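Local structure of L-isoleucine-4-hydroxylase (Bacillus thuringiensis, 6LNH) at residues Q151-A156 with F237-L242; V176-L181 with V243-K248; H46-Q51 with L117-I122. The protein catalyses the 2-oxoglutarate- and iron(II)-dependent hydroxylation of L-isoleucine to (4S)-4-hydroxy-L-isoleucine, and also oxidises several related aliphatic and sulfur-containing amino acids. One frame throughout, in Å; residues are numbered along the deposited sequence.

Interaction 1. Residues Q151-A156 with F237-L242; sequences QVRYKA and FRDILL
Gln151 faces Leu241 as a non-hydrogen-bonded pair of this antiparallel ladder, with CA of Gln151 against O of Ile240; the Gln151 amide itself turns to Asp55. Val152 then pairs with Ile240 through two backbone bonds, Val152 N to Ile240 O at 3.0 Å and Ile240 N to Val152 O at 2.7 Å.

Arg153 carries the polar side of the contact. Its CG stands anti to the backbone N (chi1 170°), the bend at chi3 turns NE toward Asp239, and the guanidinium then lies beside the carboxylate in a side-on, two-nitrogen salt bridge. NE meets Asp239 OD1 at 2.5 Å, tilted from the carboxylate plane, and NH2 meets the syn lone pair of Asp239 OD2 at 2.9 Å. This two-point grip fixes the rotation of the guanidinium and leaves one face against the Phe237 ring as a cation-pi stack, CZ being 3.8 Å from the centroid of that ring. Tyr57 adds a second cation-pi partner.

Tyr154, on the other face of the sheet with Val152, Arg238 and Ile240, forms the next hydrogen-bonded pair, its N giving a 2.8 Å bond to Arg238 O. CE1 of its ring reaches Ile240 CG1. Lys155 lays CG at the rim of Phe237, 3.7 Å from CE1 of that ring, while its NZ pairs with Asp61.

Two central strands of the double-stranded beta-helix of 2-oxoglutarate-dependent oxygenases are thus joined, and the Tyr154 side chain on their inner face comes within about 7 Å of the bound iron.

Interaction 2. Residues V176-L181 with V243-K248; sequences VVFLHL and VTFSYK
Val243 meets Phe178 as a hydrogen-bonded pair in the major sheet of the double-stranded beta-helix, where strands 176-184 and 236-247 run antiparallel as neighbours. Two backbone bonds hold this pair: Val243 N donates to Phe178 O at 2.9 Å, and Phe178 N returns a 2.8 Å bond to Val243 O, the same oxygen that sits at the edge of the Phe178 ring. CG2 of Val243 sits at the edge of the His180 ring, 3.9 Å from CD2 of that imidazole. Both ring nitrogens are hydrogen-bonded, ND1 with Thr214 and NE2 with Asp129 of helix 120-134, which packs over this face of the sheet.

Thr244 points to the opposite face and lies side by side with Val177. Its first torsion (chi1 73°) leaves OG1 between the backbone N and the carbonyl carbon and puts the methyl beside the backbone N, where CG2 of Thr244 touches CG2 of Val177 at 3.7 Å. Val177 also packs on Asp172, one of the three iron ligands, so this methyl contact lies next to the metal site.

Phe245 returns to the helix-covered face. Its N bonds to Val176 O at 2.9 Å, but the reciprocal atoms, Val176 N and Phe245 O, stand 3.8 Å apart, and the ladder opens slightly here. The Phe245 and Phe178 rings meet rim to rim, neither over the face of the other, with planes at 65°. Phe178 has an edge-to-face partner in Phe132, while CE1 of Phe245 touches CD1 of Phe178 at 3.7 Å.

Interaction 3. Residues H46-Q51 with L117-I122; sequences HSLLTQ and LCNPLI
Leu48, in the middle of helix 44-54, receives the capped N-terminus of helix 120-134, with Asn119 as the N-cap residue and Pro120 beginning the first turn. His46 and Thr50 of helix 44-54 pack on Ser233 and Tyr57 of a neighbouring subunit. The polar part of the contact rests on the Asn119 amide, which works in two directions. OD1 accepts Leu121 N at 2.8 Å, the capping bond within its own helix, while ND2 donates to Leu48 O at 3.0 Å across the interface. The second bond leaves close to the amide plane but meets the carbonyl well off its axis (C=O...donor angle 123°) and tilted out of its plane. Using both ends of the amide fixes its rotation and ties the helix start to the neighbouring helix.

Apolar contacts lie beside this bond. Leu48 CB rests on Leu121 CB at 3.7 Å, and the isobutyl group of Leu48 crosses the proline ring at about a right angle, CD2 lying 3.8 Å from Pro120 CD. Leu121 sets one methyl against the helix backbone, its CD2 lying 3.6 Å from Leu49 N.

In the fold
Interactions 1 and 2 share strand 236-247, flanked on its two edges by strands 145-156 and 176-184, so three adjacent strands of one sheet are tied together. They touch, Leu241 O probably accepting a hydrogen bond from His180 N and Leu179 packing on Ile240 and Leu242. Both are buried and come close to the iron site, yet interaction 1 adds an arginine-aspartate salt bridge stacked on a phenylalanine, whereas side chains in interaction 2 meet through apolar groups, on one face under helix 120-134 and on the other beside Asp172. Interaction 3, partly buried and about 17 and 19 Å centre to centre from the others, joins helices through an N-cap asparagine side chain and leucine packing beside a subunit interface.

Interaction 1. Residues Q151-A156 with F237-L242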
loop_
_atom_site.group_PDB
_atom_site.type_symbol
_atom_site.label_atom_id
_atom_site.label_comp_id
_atom_site.label_asym_id
_atom_site.label_seq_id
_atom_site.Cartn_x
_atom_site.Cartn_y
_atom_site.Cartn_z
ATOM N N GLN C 151 20.980 -15.403 -6.909
ATOM C CA GLN C 151 19.538 -15.571 -6.798
ATOM C C GLN C 151 19.216 -15.643 -5.310
ATOM O O GLN C 151 19.550 -16.631 -4.650
ATOM C CB GLN C 151 19.116 -16.842 -7.532
ATOM C CG GLN C 151 17.663 -16.960 -7.922
ATOM C CD GLN C 151 17.395 -18.273 -8.635
ATOM O OE1 GLN C 151 18.274 -19.132 -8.718
ATOM N NE2 GLN C 151 16.182 -18.440 -9.142
ATOM N N VAL C 152 18.561 -14.611 -4.781
ATOM C CA VAL C 152 18.323 -14.492 -3.347
ATOM C C VAL C 152 16.838 -14.296 -3.095
ATOM O O VAL C 152 16.194 -13.457 -3.734
ATOM C CB VAL C 152 19.115 -13.329 -2.723
ATOM C CG1 VAL C 152 18.984 -13.356 -1.200
ATOM C CG2 VAL C 152 20.580 -13.392 -3.133
ATOM N N ARG C 153 16.297 -15.076 -2.170
ATOM C CA ARG C 153 14.948 -14.883 -1.655
ATOM C C ARG C 153 15.069 -14.533 -0.176
ATOM O O ARG C 153 15.488 -15.368 0.633
ATOM C CB ARG C 153 14.102 -16.137 -1.855
ATOM C CG ARG C 153 12.769 -16.133 -1.152
ATOM C CD ARG C 153 11.931 -17.243 -1.745
ATOM N NE ARG C 153 11.022 -16.759 -2.785
ATOM C CZ ARG C 153 9.766 -17.167 -2.927
ATOM N NH1 ARG C 153 9.279 -18.101 -2.123
ATOM N NH2 ARG C 153 9.009 -16.672 -3.896
ATOM N N TYR C 154 14.697 -13.310 0.181
ATOM C CA TYR C 154 14.632 -12.941 1.587
ATOM C C TYR C 154 13.292 -13.386 2.151
ATOM O O TYR C 154 12.248 -13.202 1.517
ATOM C CB TYR C 154 14.815 -11.433 1.764
ATOM C CG TYR C 154 16.178 -10.955 1.323
ATOM C CD1 TYR C 154 16.404 -10.584 0.005
ATOM C CD2 TYR C 154 17.244 -10.896 2.214
ATOM C CE1 TYR C 154 17.646 -10.154 -0.412
ATOM C CE2 TYR C 154 18.493 -10.465 1.806
ATOM C CZ TYR C 154 18.687 -10.099 0.493
ATOM O OH TYR C 154 19.929 -9.671 0.089
ATOM N N LYS C 155 13.317 -13.967 3.344
ATOM C CA LYS C 155 12.108 -14.487 3.962
ATOM C C LYS C 155 11.926 -13.816 5.311
ATOM O O LYS C 155 12.824 -13.855 6.159
ATOM C CB LYS C 155 12.181 -16.009 4.109
ATOM C CG LYS C 155 12.574 -16.718 2.817
ATOM C CD LYS C 155 12.704 -18.220 3.004
ATOM C CE LYS C 155 14.130 -18.608 3.356
ATOM N NZ LYS C 155 14.289 -20.086 3.453
ATOM N N ALA C 156 10.762 -13.212 5.507
ATOM C CA ALA C 156 10.455 -12.501 6.731
ATOM C C ALA C 156 9.161 -13.037 7.314
ATOM O O ALA C 156 8.237 -13.414 6.588
ATOM C CB ALA C 156 10.330 -10.993 6.492
ATOM N N PHE C 237 8.110 -12.496 1.241
ATOM C CA PHE C 237 9.268 -12.782 0.409
ATOM C C PHE C 237 9.732 -11.520 -0.296
ATOM O O PHE C 237 8.937 -10.629 -0.607
ATOM C CB PHE C 237 8.960 -13.859 -0.640
ATOM C CG PHE C 237 8.649 -15.201 -0.053
ATOM C CD1 PHE C 237 9.431 -15.725 0.963
ATOM C CD2 PHE C 237 7.564 -15.934 -0.506
ATOM C CE1 PHE C 237 9.142 -16.964 1.515
ATOM C CE2 PHE C 237 7.268 -17.174 0.040
ATOM C CZ PHE C 237 8.059 -17.690 1.053
ATOM N N ARG C 238 11.033 -11.469 -0.557
ATOM C CA ARG C 238 11.623 -10.501 -1.473
ATOM C C ARG C 238 12.599 -11.271 -2.347
ATOM O O ARG C 238 13.654 -11.708 -1.874
ATOM C CB ARG C 238 12.323 -9.362 -0.732
ATOM C CG ARG C 238 12.791 -8.244 -1.650
ATOM C CD ARG C 238 13.243 -7.028 -0.864
ATOM N NE ARG C 238 13.681 -5.952 -1.748
ATOM C CZ ARG C 238 14.954 -5.655 -1.982
ATOM N NH1 ARG C 238 15.917 -6.350 -1.391
ATOM N NH2 ARG C 238 15.264 -4.662 -2.804
ATOM N N ASP C 239 12.242 -11.440 -3.616
ATOM C CA ASP C 239 13.025 -12.230 -4.554
ATOM C C ASP C 239 13.913 -11.279 -5.340
ATOM O O ASP C 239 13.420 -10.343 -5.978
ATOM C CB ASP C 239 12.114 -13.030 -5.485
ATOM C CG ASP C 239 11.297 -14.070 -4.741
ATOM O OD1 ASP C 239 11.753 -14.528 -3.672
ATOM O OD2 ASP C 239 10.204 -14.432 -5.223
ATOM N N ILE C 240 15.215 -11.528 -5.299
ATOM C CA ILE C 240 16.195 -10.620 -5.872
ATOM C C ILE C 240 17.110 -11.389 -6.814
ATOM O O ILE C 240 17.340 -12.591 -6.645
ATOM C CB ILE C 240 16.985 -9.942 -4.718
ATOM C CG1 ILE C 240 16.189 -8.771 -4.132
ATOM C CG2 ILE C 240 18.418 -9.584 -5.102
ATOM C CD1 ILE C 240 15.784 -7.745 -5.143
ATOM N N LEU C 241 17.642 -10.679 -7.808
ATOM C CA LEU C 241 18.717 -11.184 -8.652
ATOM C C LEU C 241 19.838 -10.158 -8.661
ATOM O O LEU C 241 19.615 -8.999 -9.027
ATOM C CB LEU C 241 18.233 -11.457 -10.078
ATOM C CG LEU C 241 19.335 -11.939 -11.025
ATOM C CD1 LEU C 241 19.791 -13.346 -10.657
ATOM C CD2 LEU C 241 18.882 -11.873 -12.475
ATOM N N LEU C 242 21.037 -10.581 -8.277
ATOM C CA LEU C 242 22.224 -9.740 -8.340
ATOM C C LEU C 242 23.116 -10.203 -9.483
ATOM O O LEU C 242 23.379 -11.402 -9.623
ATOM C CB LEU C 242 23.005 -9.776 -7.024
ATOM C CG LEU C 242 22.384 -9.199 -5.752
ATOM C CD1 LEU C 242 23.177 -9.659 -4.537
ATOM C CD2 LEU C 242 22.349 -7.682 -5.817
#

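Interaction 2. Residues V176-L181 with V243-K248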
loop_
_atom_site.group_PDB
_atom_site.type_symbol
_atom_site.label_atom_id
_atom_site.label_comp_id
_atom_site.label_asym_id
_atom_site.label_seq_id
_atom_site.Cartn_x
_atom_site.Cartn_y
_atom_site.Cartn_z
ATOM N N VAL C 176 31.016 -3.177 -9.704
ATOM C CA VAL C 176 29.726 -2.898 -10.328
ATOM C C VAL C 176 28.765 -4.025 -9.979
ATOM O O VAL C 176 29.066 -5.199 -10.221
ATOM C CB VAL C 176 29.835 -2.743 -11.859
ATOM C CG1 VAL C 176 28.472 -2.413 -12.456
ATOM C CG2 VAL C 176 30.848 -1.671 -12.231
ATOM N N VAL C 177 27.610 -3.666 -9.419
ATOM C CA VAL C 177 26.598 -4.627 -8.995
ATOM C C VAL C 177 25.244 -4.180 -9.529
ATOM O O VAL C 177 24.872 -3.011 -9.385
ATOM C CB VAL C 177 26.558 -4.767 -7.459
ATOM C CG1 VAL C 177 25.309 -5.520 -7.015
ATOM C CG2 VAL C 177 27.811 -5.462 -6.956
ATOM N N PHE C 178 24.511 -5.110 -10.141
ATOM C CA PHE C 178 23.150 -4.870 -10.608
ATOM C C PHE C 178 22.173 -5.571 -9.669
ATOM O O PHE C 178 22.277 -6.783 -9.454
ATOM C CB PHE C 178 22.960 -5.376 -12.039
ATOM C CG PHE C 178 23.609 -4.515 -13.086
ATOM C CD1 PHE C 178 24.980 -4.536 -13.276
ATOM C CD2 PHE C 178 22.839 -3.695 -13.894
ATOM C CE1 PHE C 178 25.573 -3.744 -14.247
ATOM C CE2 PHE C 178 23.425 -2.901 -14.864
ATOM C CZ PHE C 178 24.795 -2.925 -15.039
ATOM N N LEU C 179 21.228 -4.810 -9.118
ATOM C CA LEU C 179 20.156 -5.339 -8.279
ATOM C C LEU C 179 18.861 -5.322 -9.087
ATOM O O LEU C 179 18.347 -4.249 -9.419
ATOM C CB LEU C 179 20.027 -4.513 -6.998
ATOM C CG LEU C 179 18.919 -4.864 -6.004
ATOM C CD1 LEU C 179 19.048 -6.296 -5.576
ATOM C CD2 LEU C 179 18.975 -3.948 -4.793
ATOM N N HIS C 180 18.336 -6.504 -9.403
ATOM C CA HIS C 180 17.074 -6.645 -10.121
ATOM C C HIS C 180 16.036 -7.247 -9.184
ATOM O O HIS C 180 16.208 -8.372 -8.704
ATOM C CB HIS C 180 17.237 -7.518 -11.367
ATOM C CG HIS C 180 18.372 -7.108 -12.252
ATOM N ND1 HIS C 180 18.280 -6.061 -13.144
ATOM C CD2 HIS C 180 19.623 -7.607 -12.385
ATOM C CE1 HIS C 180 19.427 -5.930 -13.786
ATOM N NE2 HIS C 180 20.259 -6.857 -13.345
ATOM N N LEU C 181 14.962 -6.503 -8.930
ATOM C CA LEU C 181 13.827 -7.060 -8.208
ATOM C C LEU C 181 13.100 -8.076 -9.081
ATOM O O LEU C 181 12.739 -7.782 -10.224
ATOM C CB LEU C 181 12.873 -5.946 -7.779
ATOM C CG LEU C 181 11.631 -6.368 -6.994
ATOM C CD1 LEU C 181 12.015 -7.059 -5.693
ATOM C CD2 LEU C 181 10.746 -5.164 -6.725
ATOM N N VAL C 243 23.578 -9.256 -10.293
ATOM C CA VAL C 243 24.552 -9.518 -11.347
ATOM C C VAL C 243 25.757 -8.631 -11.063
ATOM O O VAL C 243 25.682 -7.404 -11.207
ATOM C CB VAL C 243 23.982 -9.263 -12.748
ATOM C CG1 VAL C 243 24.991 -9.683 -13.805
ATOM C CG2 VAL C 243 22.673 -10.019 -12.935
ATOM N N THR C 244 26.864 -9.248 -10.658
ATOM C CA THR C 244 28.063 -8.542 -10.231
ATOM C C THR C 244 29.202 -8.749 -11.221
ATOM O O THR C 244 29.300 -9.791 -11.877
ATOM C CB THR C 244 28.502 -9.006 -8.841
ATOM O OG1 THR C 244 29.075 -10.316 -8.933
ATOM C CG2 THR C 244 27.309 -9.047 -7.895
ATOM N N PHE C 245 30.056 -7.732 -11.333
ATOM C CA PHE C 245 31.228 -7.766 -12.199
ATOM C C PHE C 245 32.476 -7.510 -11.364
ATOM O O PHE C 245 32.620 -6.434 -10.771
ATOM C CB PHE C 245 31.090 -6.742 -13.329
ATOM C CG PHE C 245 29.901 -6.989 -14.216
ATOM C CD1 PHE C 245 28.618 -6.678 -13.789
ATOM C CD2 PHE C 245 30.063 -7.561 -15.465
ATOM C CE1 PHE C 245 27.524 -6.922 -14.592
ATOM C CE2 PHE C 245 28.971 -7.805 -16.274
ATOM C CZ PHE C 245 27.701 -7.484 -15.837
ATOM N N SER C 246 33.372 -8.499 -11.315
ATOM C CA SER C 246 34.634 -8.386 -10.595
ATOM C C SER C 246 35.727 -9.134 -11.352
ATOM O O SER C 246 35.465 -9.861 -12.314
ATOM C CB SER C 246 34.508 -8.899 -9.155
ATOM O OG SER C 246 34.164 -10.272 -9.128
ATOM N N TYR C 247 36.968 -8.931 -10.912
ATOM C CA TYR C 247 38.147 -9.480 -11.574
ATOM C C TYR C 247 38.442 -10.902 -11.116
ATOM O O TYR C 247 38.243 -11.247 -9.948
ATOM C CB TYR C 247 39.369 -8.604 -11.302
ATOM C CG TYR C 247 39.184 -7.186 -11.760
ATOM C CD1 TYR C 247 38.777 -6.912 -13.056
ATOM C CD2 TYR C 247 39.413 -6.118 -10.901
ATOM C CE1 TYR C 247 38.604 -5.618 -13.489
ATOM C CE2 TYR C 247 39.243 -4.816 -11.327
ATOM C CZ TYR C 247 38.836 -4.573 -12.622
ATOM O OH TYR C 247 38.663 -3.281 -13.056
ATOM N N LYS C 248 38.912 -11.726 -12.058
ATOM C CA LYS C 248 39.226 -13.122 -11.754
ATOM C C LYS C 248 40.455 -13.259 -10.860
ATOM O O LYS C 248 40.503 -14.142 -9.995
ATOM C CB LYS C 248 39.446 -13.902 -13.047
ATOM C CG LYS C 248 39.511 -15.402 -12.853
ATOM C CD LYS C 248 39.304 -16.129 -14.166
ATOM C CE LYS C 248 39.146 -17.620 -13.938
ATOM N NZ LYS C 248 40.432 -18.243 -13.525
#

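Interaction 3. Residues H46-Q51 with L117-I122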
loop_
_atom_site.group_PDB
_atom_site.type_symbol
_atom_site.label_atom_id
_atom_site.label_comp_id
_atom_site.label_asym_id
_atom_site.label_seq_id
_atom_site.Cartn_x
_atom_site.Cartn_y
_atom_site.Cartn_z
ATOM N N HIS C 46 6.649 -11.441 -20.346
ATOM C CA HIS C 46 5.723 -11.640 -19.199
ATOM C C HIS C 46 5.678 -13.124 -18.823
ATOM O O HIS C 46 5.640 -13.425 -17.618
ATOM C CB HIS C 46 4.331 -11.094 -19.536
ATOM C CG HIS C 46 4.317 -9.622 -19.768
ATOM N ND1 HIS C 46 4.248 -8.716 -18.734
ATOM C CD2 HIS C 46 4.378 -8.898 -20.904
ATOM C CE1 HIS C 46 4.261 -7.495 -19.223
ATOM N NE2 HIS C 46 4.338 -7.580 -20.550
ATOM N N SER C 47 5.659 -14.010 -19.822
ATOM C CA SER C 47 5.646 -15.473 -19.579
ATOM C C SER C 47 7.000 -15.917 -19.018
ATOM O O SER C 47 7.005 -16.776 -18.127
ATOM C CB SER C 47 5.314 -16.218 -20.841
ATOM O OG SER C 47 4.095 -16.927 -20.700
ATOM N N LEU C 48 8.100 -15.350 -19.527
ATOM C CA LEU C 48 9.417 -15.729 -19.063
ATOM C C LEU C 48 9.631 -15.247 -17.635
ATOM O O LEU C 48 10.232 -15.953 -16.818
ATOM C CB LEU C 48 10.470 -15.191 -20.025
ATOM C CG LEU C 48 10.402 -15.907 -21.379
ATOM C CD1 LEU C 48 11.271 -15.201 -22.398
ATOM C CD2 LEU C 48 10.793 -17.379 -21.266
ATOM N N LEU C 49 9.092 -14.071 -17.306
ATOM C CA LEU C 49 9.150 -13.571 -15.936
ATOM C C LEU C 49 8.466 -14.523 -14.956
ATOM O O LEU C 49 9.006 -14.807 -13.881
ATOM C CB LEU C 49 8.513 -12.185 -15.876
ATOM C CG LEU C 49 8.479 -11.474 -14.527
ATOM C CD1 LEU C 49 9.892 -11.266 -14.003
ATOM C CD2 LEU C 49 7.752 -10.147 -14.657
ATOM N N THR C 50 7.282 -15.033 -15.313
ATOM C CA THR C 50 6.568 -15.941 -14.416
ATOM C C THR C 50 7.384 -17.197 -14.127
ATOM O O THR C 50 7.422 -17.670 -12.986
ATOM C CB THR C 50 5.201 -16.305 -15.001
ATOM O OG1 THR C 50 4.389 -15.127 -15.081
ATOM C CG2 THR C 50 4.493 -17.329 -14.122
ATOM N N GLN C 51 8.049 -17.749 -15.148
ATOM C CA GLN C 51 8.871 -18.936 -14.928
ATOM C C GLN C 51 10.063 -18.619 -14.036
ATOM O O GLN C 51 10.410 -19.408 -13.148
ATOM C CB GLN C 51 9.377 -19.502 -16.254
ATOM C CG GLN C 51 8.343 -19.729 -17.330
ATOM C CD GLN C 51 8.980 -20.249 -18.609
ATOM O OE1 GLN C 51 10.189 -20.489 -18.660
ATOM N NE2 GLN C 51 8.170 -20.425 -19.646
ATOM N N LEU C 117 18.965 -20.158 -15.804
ATOM C CA LEU C 117 20.060 -19.463 -16.475
ATOM C C LEU C 117 19.836 -19.355 -17.979
ATOM O O LEU C 117 20.262 -18.372 -18.597
ATOM C CB LEU C 117 21.381 -20.188 -16.210
ATOM C CG LEU C 117 22.030 -20.136 -14.827
ATOM C CD1 LEU C 117 23.185 -21.124 -14.773
ATOM C CD2 LEU C 117 22.512 -18.732 -14.512
ATOM N N CYS C 118 19.179 -20.339 -18.588
ATOM C CA CYS C 118 18.872 -20.277 -20.011
ATOM C C CYS C 118 17.540 -19.600 -20.317
ATOM O O CYS C 118 17.212 -19.431 -21.497
ATOM C CB CYS C 118 18.922 -21.678 -20.632
ATOM S SG CYS C 118 17.666 -22.826 -20.055
ATOM N N ASN C 119 16.759 -19.237 -19.302
ATOM C CA ASN C 119 15.548 -18.463 -19.525
ATOM C C ASN C 119 15.906 -17.219 -20.334
ATOM O O ASN C 119 16.685 -16.381 -19.855
ATOM C CB ASN C 119 14.904 -18.083 -18.190
ATOM C CG ASN C 119 13.635 -17.243 -18.346
ATOM O OD1 ASN C 119 13.553 -16.340 -19.179
ATOM N ND2 ASN C 119 12.638 -17.544 -17.524
ATOM N N PRO C 120 15.377 -17.069 -21.553
ATOM C CA PRO C 120 15.785 -15.944 -22.411
ATOM C C PRO C 120 15.694 -14.581 -21.750
ATOM O O PRO C 120 16.460 -13.680 -22.114
ATOM C CB PRO C 120 14.822 -16.062 -23.600
ATOM C CG PRO C 120 14.539 -17.527 -23.676
ATOM C CD PRO C 120 14.414 -17.952 -22.236
ATOM N N LEU C 121 14.781 -14.391 -20.796
ATOM C CA LEU C 121 14.704 -13.106 -20.109
ATOM C C LEU C 121 15.911 -12.899 -19.199
ATOM O O LEU C 121 16.487 -11.806 -19.161
ATOM C CB LEU C 121 13.401 -13.011 -19.316
ATOM C CG LEU C 121 13.232 -11.810 -18.388
ATOM C CD1 LEU C 121 13.140 -10.517 -19.181
ATOM C CD2 LEU C 121 12.004 -11.993 -17.516
ATOM N N ILE C 122 16.306 -13.941 -18.461
ATOM C CA ILE C 122 17.500 -13.864 -17.620
ATOM C C ILE C 122 18.747 -13.625 -18.462
ATOM O O ILE C 122 19.609 -12.813 -18.102
ATOM C CB ILE C 122 17.631 -15.134 -16.761
ATOM C CG1 ILE C 122 16.429 -15.263 -15.823
ATOM C CG2 ILE C 122 18.934 -15.116 -15.973
ATOM C CD1 ILE C 122 16.102 -13.984 -15.066
#